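Local atomic coordinates of superoxide dismutase (Leishmania major, PDB entry 4F2N), a protein that catalyses the dismutation of superoxide to molecular oxygen and hydrogen peroxide at an iron centre. Residues B[151-163]-B[179-193]. Numbering follows the deposited sequence.
Sequences NFGSGWTWLCVDP and PLTSGLRPIFTADVW. With FE2 (Fe (II) ion), chain N.
Strand 155-161 pairs antiparallel with 185-191, Trp156 opposite Asp191 and Val161 opposite Arg185, and a classic beta bulge breaks the ladder where Ile187 and Phe188 both face Leu159. Leu159 O takes both of their N-H groups, at 2.8 Å from Ile187 N and 3.3 Å from Phe188 N, and the chain turns a corner at Ile187. Thr157 O is also gripped twice: Ala190 N donates to it, and Thr189 OG1 adds a bond of 3.1 Å from above the carbonyl plane, 57° out of it. A chi1 of -162°, which swings OG1 away from the backbone N of Thr189, also lays that hydroxyl over one face of the Trp158 indole, toward its rim. Pro179 covers the opposite face, its CG 3.4 Å from the centroid of the Trp158 five-membered ring in a CH-pi contact, so the indole is sandwiched between proline and threonine. This three-stranded antiparallel sheet, with 155-161 in the middle and 168-174 along its other edge, belongs to the C-terminal domain of the iron/manganese superoxide dismutases and carries a metal ligand, Asp191. Asp191 OD2 binds the iron at 1.9 Å alongside His58, His108 and His195, and a water oxygen binds the iron at 2.3 Å. The Asp191 carboxylate stacks over the Trp156 indole with the planes only 9° apart, while its OD1 accepts from Trp193 N in an Asx turn; the iron bond, the ring and the turn together probably limit its rotation. Trp156 NE1 itself donates to Gln104. Ser154 CB sits over the Trp193 five-membered ring, 3.4 Å from the centroid, and the iron-bound water lies on the opposite face of that indole, toward its rim. At this end the contact reaches the dimer interface, where Ser154 OG hydrogen-bonds Ser154 of the second subunit and Trp193 meets Phe152 of that subunit edge-to-face.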
ATOM      1  N   ASN B 151      -3.222  10.274   1.439  1.00 20.25           N
ATOM      2  CA  ASN B 151      -3.877   8.981   1.628  1.00 19.74           C
ATOM      3  C   ASN B 151      -2.828   7.963   2.104  1.00 19.38           C
ATOM      4  O   ASN B 151      -2.043   7.456   1.290  1.00 19.00           O
ATOM      5  CB  ASN B 151      -4.531   8.508   0.334  1.00 20.42           C
ATOM      6  CG  ASN B 151      -5.541   7.423   0.570  1.00 21.96           C
ATOM      7  OD1 ASN B 151      -6.039   7.281   1.665  1.00 23.10           O
ATOM      8  ND2 ASN B 151      -5.903   6.713  -0.467  1.00 24.48           N
ATOM      9  N   PHE B 152      -2.810   7.670   3.401  1.00 18.33           N
ATOM     10  CA  PHE B 152      -1.702   6.879   3.973  1.00 18.59           C
ATOM     11  C   PHE B 152      -1.782   5.449   3.472  1.00 18.31           C
ATOM     12  O   PHE B 152      -2.843   4.815   3.586  1.00 18.56           O
ATOM     13  CB  PHE B 152      -1.753   6.867   5.513  1.00 19.02           C
ATOM     14  CG  PHE B 152      -0.545   6.246   6.152  1.00 19.24           C
ATOM     15  CD1 PHE B 152       0.701   6.857   6.057  1.00 19.71           C
ATOM     16  CD2 PHE B 152      -0.645   5.066   6.845  1.00 19.50           C
ATOM     17  CE1 PHE B 152       1.824   6.288   6.665  1.00 20.23           C
ATOM     18  CE2 PHE B 152       0.467   4.491   7.454  1.00 20.08           C
ATOM     19  CZ  PHE B 152       1.701   5.099   7.349  1.00 20.54           C
ATOM     20  N   GLY B 153      -0.676   4.941   2.939  1.00 18.09           N
ATOM     21  CA  GLY B 153      -0.607   3.533   2.461  1.00 17.45           C
ATOM     22  C   GLY B 153      -1.113   3.419   1.036  1.00 16.91           C
ATOM     23  O   GLY B 153      -0.967   4.377   0.215  1.00 16.28           O
ATOM     24  N   SER B 154      -1.715   2.275   0.723  1.00 16.39           N
ATOM     25  CA  SER B 154      -2.277   2.059  -0.624  1.00 15.82           C
ATOM     26  C   SER B 154      -3.711   2.547  -0.693  1.00 15.66           C
ATOM     27  O   SER B 154      -4.461   2.432   0.299  1.00 15.36           O
ATOM     28  CB  SER B 154      -2.274   0.569  -0.972  1.00 15.92           C
ATOM     29  OG  SER B 154      -1.001  -0.020  -0.712  1.00 16.45           O
ATOM     30  N   GLY B 155      -4.131   3.037  -1.842  1.00 14.94           N
ATOM     31  CA  GLY B 155      -5.578   3.264  -2.039  1.00 15.55           C
ATOM     32  C   GLY B 155      -5.871   4.070  -3.279  1.00 15.72           C
ATOM     33  O   GLY B 155      -5.066   4.098  -4.212  1.00 16.30           O
ATOM     34  N   TRP B 156      -6.990   4.783  -3.230  1.00 16.19           N
ATOM     35  CA  TRP B 156      -7.585   5.472  -4.372  1.00 16.51           C
ATOM     36  C   TRP B 156      -8.118   6.799  -3.906  1.00 16.44           C
ATOM     37  O   TRP B 156      -8.652   6.924  -2.766  1.00 17.01           O
ATOM     38  CB  TRP B 156      -8.759   4.618  -4.942  1.00 16.29           C
ATOM     39  CG  TRP B 156      -8.303   3.263  -5.428  1.00 16.39           C
ATOM     40  CD1 TRP B 156      -8.140   2.092  -4.670  1.00 16.96           C
ATOM     41  CD2 TRP B 156      -7.939   2.884  -6.805  1.00 16.44           C
ATOM     42  NE1 TRP B 156      -7.701   1.054  -5.459  1.00 16.99           N
ATOM     43  CE2 TRP B 156      -7.535   1.474  -6.749  1.00 16.65           C
ATOM     44  CE3 TRP B 156      -7.895   3.558  -8.029  1.00 16.74           C
ATOM     45  CZ2 TRP B 156      -7.149   0.783  -7.869  1.00 16.95           C
ATOM     46  CZ3 TRP B 156      -7.474   2.842  -9.182  1.00 16.64           C
ATOM     47  CH2 TRP B 156      -7.116   1.492  -9.097  1.00 16.76           C
ATOM     48  N   THR B 157      -8.020   7.787  -4.779  1.00 16.91           N
ATOM     49  CA  THR B 157      -8.648   9.077  -4.547  1.00 17.62           C
ATOM     50  C   THR B 157      -9.693   9.300  -5.660  1.00 17.23           C
ATOM     51  O   THR B 157      -9.422   9.057  -6.849  1.00 16.92           O
ATOM     52  CB  THR B 157      -7.600  10.199  -4.552  1.00 18.61           C
ATOM     53  OG1 THR B 157      -6.682   9.934  -3.491  1.00 21.88           O
ATOM     54  CG2 THR B 157      -8.243  11.565  -4.295  1.00 18.84           C
ATOM     55  N   TRP B 158     -10.857   9.792  -5.264  1.00 16.75           N
ATOM     56  CA  TRP B 158     -12.034   9.785  -6.131  1.00 16.51           C
ATOM     57  C   TRP B 158     -12.668  11.125  -6.208  1.00 16.17           C
ATOM     58  O   TRP B 158     -12.700  11.867  -5.217  1.00 16.35           O
ATOM     59  CB  TRP B 158     -13.092   8.878  -5.490  1.00 16.46           C
ATOM     60  CG  TRP B 158     -12.647   7.457  -5.269  1.00 16.69           C
ATOM     61  CD1 TRP B 158     -12.023   6.917  -4.134  1.00 16.52           C
ATOM     62  CD2 TRP B 158     -12.819   6.322  -6.187  1.00 16.85           C
ATOM     63  NE1 TRP B 158     -11.792   5.582  -4.303  1.00 16.44           N
ATOM     64  CE2 TRP B 158     -12.228   5.154  -5.505  1.00 16.57           C
ATOM     65  CE3 TRP B 158     -13.377   6.163  -7.465  1.00 16.81           C
ATOM     66  CZ2 TRP B 158     -12.214   3.880  -6.084  1.00 16.99           C
ATOM     67  CZ3 TRP B 158     -13.345   4.876  -8.058  1.00 17.15           C
ATOM     68  CH2 TRP B 158     -12.787   3.751  -7.360  1.00 17.15           C
ATOM     69  N   LEU B 159     -13.234  11.429  -7.366  1.00 18.90           N
ATOM     70  CA  LEU B 159     -14.257  12.486  -7.484  1.00 17.68           C
ATOM     71  C   LEU B 159     -15.586  11.771  -7.714  1.00 17.81           C
ATOM     72  O   LEU B 159     -15.720  10.978  -8.653  1.00 19.18           O
ATOM     73  CB  LEU B 159     -13.941  13.437  -8.658  1.00 18.42           C
ATOM     74  CG  LEU B 159     -14.932  14.587  -8.944  1.00 18.07           C
ATOM     75  CD1 LEU B 159     -14.997  15.570  -7.783  1.00 17.43           C
ATOM     76  CD2 LEU B 159     -14.479  15.312 -10.211  1.00 20.03           C
ATOM     77  N   CYS B 160     -16.546  12.023  -6.838  1.00 17.53           N
ATOM     78  CA  CYS B 160     -17.852  11.380  -6.900  1.00 18.82           C
ATOM     79  C   CYS B 160     -18.995  12.372  -6.929  1.00 18.76           C
ATOM     80  O   CYS B 160     -18.878  13.523  -6.458  1.00 18.97           O
ATOM     81  CB  CYS B 160     -18.088  10.432  -5.709  1.00 19.32           C
ATOM     82  SG  CYS B 160     -16.900   9.087  -5.532  1.00 22.63           S
ATOM     83  N   VAL B 161     -20.116  11.894  -7.458  1.00 19.38           N
ATOM     84  CA  VAL B 161     -21.386  12.584  -7.362  1.00 19.29           C
ATOM     85  C   VAL B 161     -22.154  11.893  -6.219  1.00 19.71           C
ATOM     86  O   VAL B 161     -22.238  10.635  -6.130  1.00 21.26           O
ATOM     87  CB  VAL B 161     -22.195  12.435  -8.677  1.00 20.29           C
ATOM     88  CG1 VAL B 161     -23.669  12.749  -8.458  1.00 20.69           C
ATOM     89  CG2 VAL B 161     -21.584  13.262  -9.812  1.00 20.94           C
ATOM     90  N   ASP B 162     -22.713  12.696  -5.329  1.00 19.71           N
ATOM     91  CA  ASP B 162     -23.679  12.175  -4.357  1.00 21.57           C
ATOM     92  C   ASP B 162     -25.062  12.287  -5.029  1.00 22.83           C
ATOM     93  O   ASP B 162     -25.514  13.403  -5.300  1.00 22.33           O
ATOM     94  CB  ASP B 162     -23.619  13.004  -3.051  1.00 22.38           C
ATOM     95  CG  ASP B 162     -24.631  12.544  -1.999  1.00 25.69           C
ATOM     96  OD1 ASP B 162     -25.766  12.151  -2.354  1.00 27.06           O
ATOM     97  OD2 ASP B 162     -24.314  12.636  -0.795  1.00 27.12           O
ATOM     98  N   PRO B 163     -25.731  11.137  -5.306  1.00 24.79           N
ATOM     99  CA  PRO B 163     -26.933  11.238  -6.138  1.00 26.60           C
ATOM    100  C   PRO B 163     -28.106  11.909  -5.419  1.00 30.04           C
ATOM    101  O   PRO B 163     -29.021  12.437  -6.081  1.00 31.05           O
ATOM    102  CB  PRO B 163     -27.266   9.777  -6.457  1.00 27.83           C
ATOM    103  CG  PRO B 163     -26.729   8.994  -5.290  1.00 28.45           C
ATOM    104  CD  PRO B 163     -25.449   9.736  -4.917  1.00 26.12           C
ATOM    105  N   PRO B 179     -15.992   3.929  -3.300  1.00 23.67           N
ATOM    106  CA  PRO B 179     -17.086   4.760  -2.749  1.00 24.36           C
ATOM    107  C   PRO B 179     -18.503   4.274  -3.085  1.00 24.04           C
ATOM    108  O   PRO B 179     -19.469   4.696  -2.483  1.00 24.03           O
ATOM    109  CB  PRO B 179     -16.863   6.111  -3.412  1.00 25.07           C
ATOM    110  CG  PRO B 179     -15.401   6.105  -3.787  1.00 24.80           C
ATOM    111  CD  PRO B 179     -15.169   4.696  -4.256  1.00 24.12           C
ATOM    112  N   LEU B 180     -18.628   3.379  -4.041  1.00 25.01           N
ATOM    113  CA  LEU B 180     -19.957   2.936  -4.389  1.00 25.33           C
ATOM    114  C   LEU B 180     -20.532   2.051  -3.279  1.00 25.80           C
ATOM    115  O   LEU B 180     -21.737   1.861  -3.235  1.00 25.84           O
ATOM    116  CB  LEU B 180     -19.960   2.279  -5.780  1.00 27.93           C
ATOM    117  CG  LEU B 180     -19.089   1.044  -5.911  1.00 28.36           C
ATOM    118  CD1 LEU B 180     -19.920  -0.105  -5.392  1.00 30.00           C
ATOM    119  CD2 LEU B 180     -18.716   0.799  -7.369  1.00 28.64           C
ATOM    120  N   THR B 181     -19.694   1.556  -2.355  1.00 25.09           N
ATOM    121  CA  THR B 181     -20.219   0.789  -1.211  1.00 25.96           C
ATOM    122  C   THR B 181     -20.986   1.680  -0.212  1.00 27.27           C
ATOM    123  O   THR B 181     -21.755   1.180   0.600  1.00 30.48           O
ATOM    124  CB  THR B 181     -19.127  -0.036  -0.476  1.00 25.78           C
ATOM    125  OG1 THR B 181     -18.118   0.846   0.046  1.00 24.89           O
ATOM    126  CG2 THR B 181     -18.469  -1.034  -1.461  1.00 25.35           C
ATOM    127  N   SER B 182     -20.787   2.989  -0.274  1.00 26.94           N
ATOM    128  CA  SER B 182     -21.607   3.922   0.492  1.00 28.43           C
ATOM    129  C   SER B 182     -22.685   4.638  -0.363  1.00 28.51           C
ATOM    130  O   SER B 182     -23.405   5.494   0.139  1.00 30.95           O
ATOM    131  CB  SER B 182     -20.721   4.932   1.226  1.00 29.23           C
ATOM    132  OG  SER B 182     -20.082   5.762   0.278  1.00 32.46           O
ATOM    133  N   GLY B 183     -22.821   4.271  -1.630  1.00 26.64           N
ATOM    134  CA  GLY B 183     -23.884   4.846  -2.489  1.00 25.58           C
ATOM    135  C   GLY B 183     -23.441   6.073  -3.278  1.00 24.50           C
ATOM    136  O   GLY B 183     -24.262   6.733  -3.937  1.00 24.54           O
ATOM    137  N   LEU B 184     -22.153   6.394  -3.224  1.00 22.79           N
ATOM    138  CA  LEU B 184     -21.640   7.489  -4.072  1.00 22.40           C
ATOM    139  C   LEU B 184     -21.439   6.973  -5.501  1.00 21.05           C
ATOM    140  O   LEU B 184     -21.317   5.771  -5.705  1.00 21.04           O
ATOM    141  CB  LEU B 184     -20.336   8.074  -3.507  1.00 22.35           C
ATOM    142  CG  LEU B 184     -20.499   8.841  -2.166  1.00 23.55           C
ATOM    143  CD1 LEU B 184     -19.157   9.422  -1.738  1.00 23.50           C
ATOM    144  CD2 LEU B 184     -21.526   9.968  -2.237  1.00 24.55           C
ATOM    145  N   ARG B 185     -21.364   7.889  -6.464  1.00 20.25           N
ATOM    146  CA  ARG B 185     -21.216   7.533  -7.863  1.00 19.45           C
ATOM    147  C   ARG B 185     -19.949   8.143  -8.392  1.00 19.05           C
ATOM    148  O   ARG B 185     -19.913   9.341  -8.636  1.00 19.21           O
ATOM    149  CB  ARG B 185     -22.430   8.045  -8.657  1.00 19.45           C
ATOM    150  CG  ARG B 185     -23.699   7.286  -8.311  1.00 19.41           C
ATOM    151  CD  ARG B 185     -24.930   7.824  -9.058  1.00 20.27           C
ATOM    152  NE  ARG B 185     -26.122   7.017  -8.793  1.00 20.34           N
ATOM    153  CZ  ARG B 185     -27.320   7.183  -9.378  1.00 21.08           C
ATOM    154  NH1 ARG B 185     -27.537   8.143 -10.250  1.00 20.88           N
ATOM    155  NH2 ARG B 185     -28.323   6.389  -9.055  1.00 21.37           N
ATOM    156  N   PRO B 186     -18.896   7.328  -8.520  1.00 18.76           N
ATOM    157  CA  PRO B 186     -17.597   7.789  -9.014  1.00 18.68           C
ATOM    158  C   PRO B 186     -17.709   8.350 -10.418  1.00 18.91           C
ATOM    159  O   PRO B 186     -18.459   7.806 -11.239  1.00 19.30           O
ATOM    160  CB  PRO B 186     -16.734   6.494  -9.004  1.00 18.58           C
ATOM    161  CG  PRO B 186     -17.387   5.639  -7.944  1.00 18.85           C
ATOM    162  CD  PRO B 186     -18.865   5.888  -8.160  1.00 18.68           C
ATOM    163  N   ILE B 187     -16.969   9.432 -10.690  1.00 18.71           N
ATOM    164  CA  ILE B 187     -16.837   9.966 -12.039  1.00 19.02           C
ATOM    165  C   ILE B 187     -15.381  10.082 -12.462  1.00 18.81           C
ATOM    166  O   ILE B 187     -15.098  10.219 -13.650  1.00 20.17           O
ATOM    167  CB  ILE B 187     -17.627  11.301 -12.271  1.00 19.20           C
ATOM    168  CG1 ILE B 187     -16.939  12.482 -11.573  1.00 19.20           C
ATOM    169  CG2 ILE B 187     -19.088  11.153 -11.826  1.00 19.53           C
ATOM    170  CD1 ILE B 187     -17.608  13.832 -11.814  1.00 19.98           C
ATOM    171  N   PHE B 188     -14.460  10.002 -11.491  1.00 18.68           N
ATOM    172  CA  PHE B 188     -13.011  10.042 -11.756  1.00 17.98           C
ATOM    173  C   PHE B 188     -12.258   9.403 -10.595  1.00 17.63           C
ATOM    174  O   PHE B 188     -12.707   9.492  -9.433  1.00 17.19           O
ATOM    175  CB  PHE B 188     -12.530  11.478 -11.939  1.00 18.44           C
ATOM    176  CG  PHE B 188     -11.034  11.563 -12.176  1.00 18.40           C
ATOM    177  CD1 PHE B 188     -10.479  10.996 -13.331  1.00 18.59           C
ATOM    178  CD2 PHE B 188     -10.176  12.119 -11.219  1.00 18.37           C
ATOM    179  CE1 PHE B 188      -9.108  11.009 -13.552  1.00 18.21           C
ATOM    180  CE2 PHE B 188      -8.795  12.167 -11.450  1.00 18.25           C
ATOM    181  CZ  PHE B 188      -8.265  11.599 -12.617  1.00 18.12           C
ATOM    182  N   THR B 189     -11.169   8.708 -10.894  1.00 17.33           N
ATOM    183  CA  THR B 189     -10.297   8.159  -9.841  1.00 17.39           C
ATOM    184  C   THR B 189      -8.819   8.281 -10.185  1.00 17.63           C
ATOM    185  O   THR B 189      -8.453   8.302 -11.370  1.00 17.61           O
ATOM    186  CB  THR B 189     -10.642   6.677  -9.495  1.00 17.35           C
ATOM    187  OG1 THR B 189     -10.071   6.346  -8.221  1.00 17.06           O
ATOM    188  CG2 THR B 189     -10.061   5.692 -10.513  1.00 17.46           C
ATOM    189  N   ALA B 190      -7.973   8.343  -9.156  1.00 17.67           N
ATOM    190  CA  ALA B 190      -6.517   8.202  -9.327  1.00 17.29           C
ATOM    191  C   ALA B 190      -6.083   7.087  -8.402  1.00 16.78           C
ATOM    192  O   ALA B 190      -6.395   7.094  -7.194  1.00 16.48           O
ATOM    193  CB  ALA B 190      -5.795   9.496  -8.963  1.00 17.86           C
ATOM    194  N   ASP B 191      -5.397   6.105  -8.964  1.00 16.35           N
ATOM    195  CA  ASP B 191      -4.811   5.017  -8.162  1.00 15.87           C
ATOM    196  C   ASP B 191      -3.599   5.589  -7.416  1.00 15.80           C
ATOM    197  O   ASP B 191      -2.705   6.166  -8.058  1.00 15.56           O
ATOM    198  CB  ASP B 191      -4.329   3.924  -9.142  1.00 16.17           C
ATOM    199  CG  ASP B 191      -3.907   2.637  -8.460  1.00 16.13           C
ATOM    200  OD1 ASP B 191      -3.935   2.557  -7.206  1.00 15.67           O
ATOM    201  OD2 ASP B 191      -3.575   1.656  -9.198  1.00 16.38           O
ATOM    202  N   VAL B 192      -3.570   5.483  -6.086  1.00 15.38           N
ATOM    203  CA  VAL B 192      -2.365   5.885  -5.359  1.00 15.56           C
ATOM    204  C   VAL B 192      -1.739   4.725  -4.574  1.00 15.58           C
ATOM    205  O   VAL B 192      -0.943   4.933  -3.653  1.00 15.80           O
ATOM    206  CB  VAL B 192      -2.548   7.143  -4.485  1.00 15.64           C
ATOM    207  CG1 VAL B 192      -2.861   8.362  -5.342  1.00 15.31           C
ATOM    208  CG2 VAL B 192      -3.693   6.921  -3.517  1.00 15.33           C
ATOM    209  N   TRP B 193      -2.054   3.481  -4.958  1.00 15.44           N
ATOM    210  CA  TRP B 193      -1.127   2.382  -4.634  1.00 15.22           C
ATOM    211  C   TRP B 193       0.204   2.751  -5.193  1.00 15.81           C
ATOM    212  O   TRP B 193       0.273   3.322  -6.309  1.00 15.96           O
ATOM    213  CB  TRP B 193      -1.594   1.085  -5.285  1.00 15.19           C
ATOM    214  CG  TRP B 193      -2.742   0.398  -4.548  1.00 14.98           C
ATOM    215  CD1 TRP B 193      -4.029   0.873  -4.338  1.00 14.90           C
ATOM    216  CD2 TRP B 193      -2.731  -0.960  -4.041  1.00 14.95           C
ATOM    217  NE1 TRP B 193      -4.808  -0.071  -3.678  1.00 14.82           N
ATOM    218  CE2 TRP B 193      -4.071  -1.208  -3.471  1.00 15.00           C
ATOM    219  CE3 TRP B 193      -1.755  -1.976  -3.969  1.00 15.04           C
ATOM    220  CZ2 TRP B 193      -4.398  -2.423  -2.858  1.00 15.01           C
ATOM    221  CZ3 TRP B 193      -2.102  -3.201  -3.350  1.00 15.24           C
ATOM    222  CH2 TRP B 193      -3.396  -3.416  -2.817  1.00 14.98           C
TER
HETATM  223 FE   FE2 N 300      -3.255  -0.248  -9.240  1.00 16.82          FE
HETATM  224  O   HOH W   1      -4.205  -0.432  -7.199  1.00 12.29           O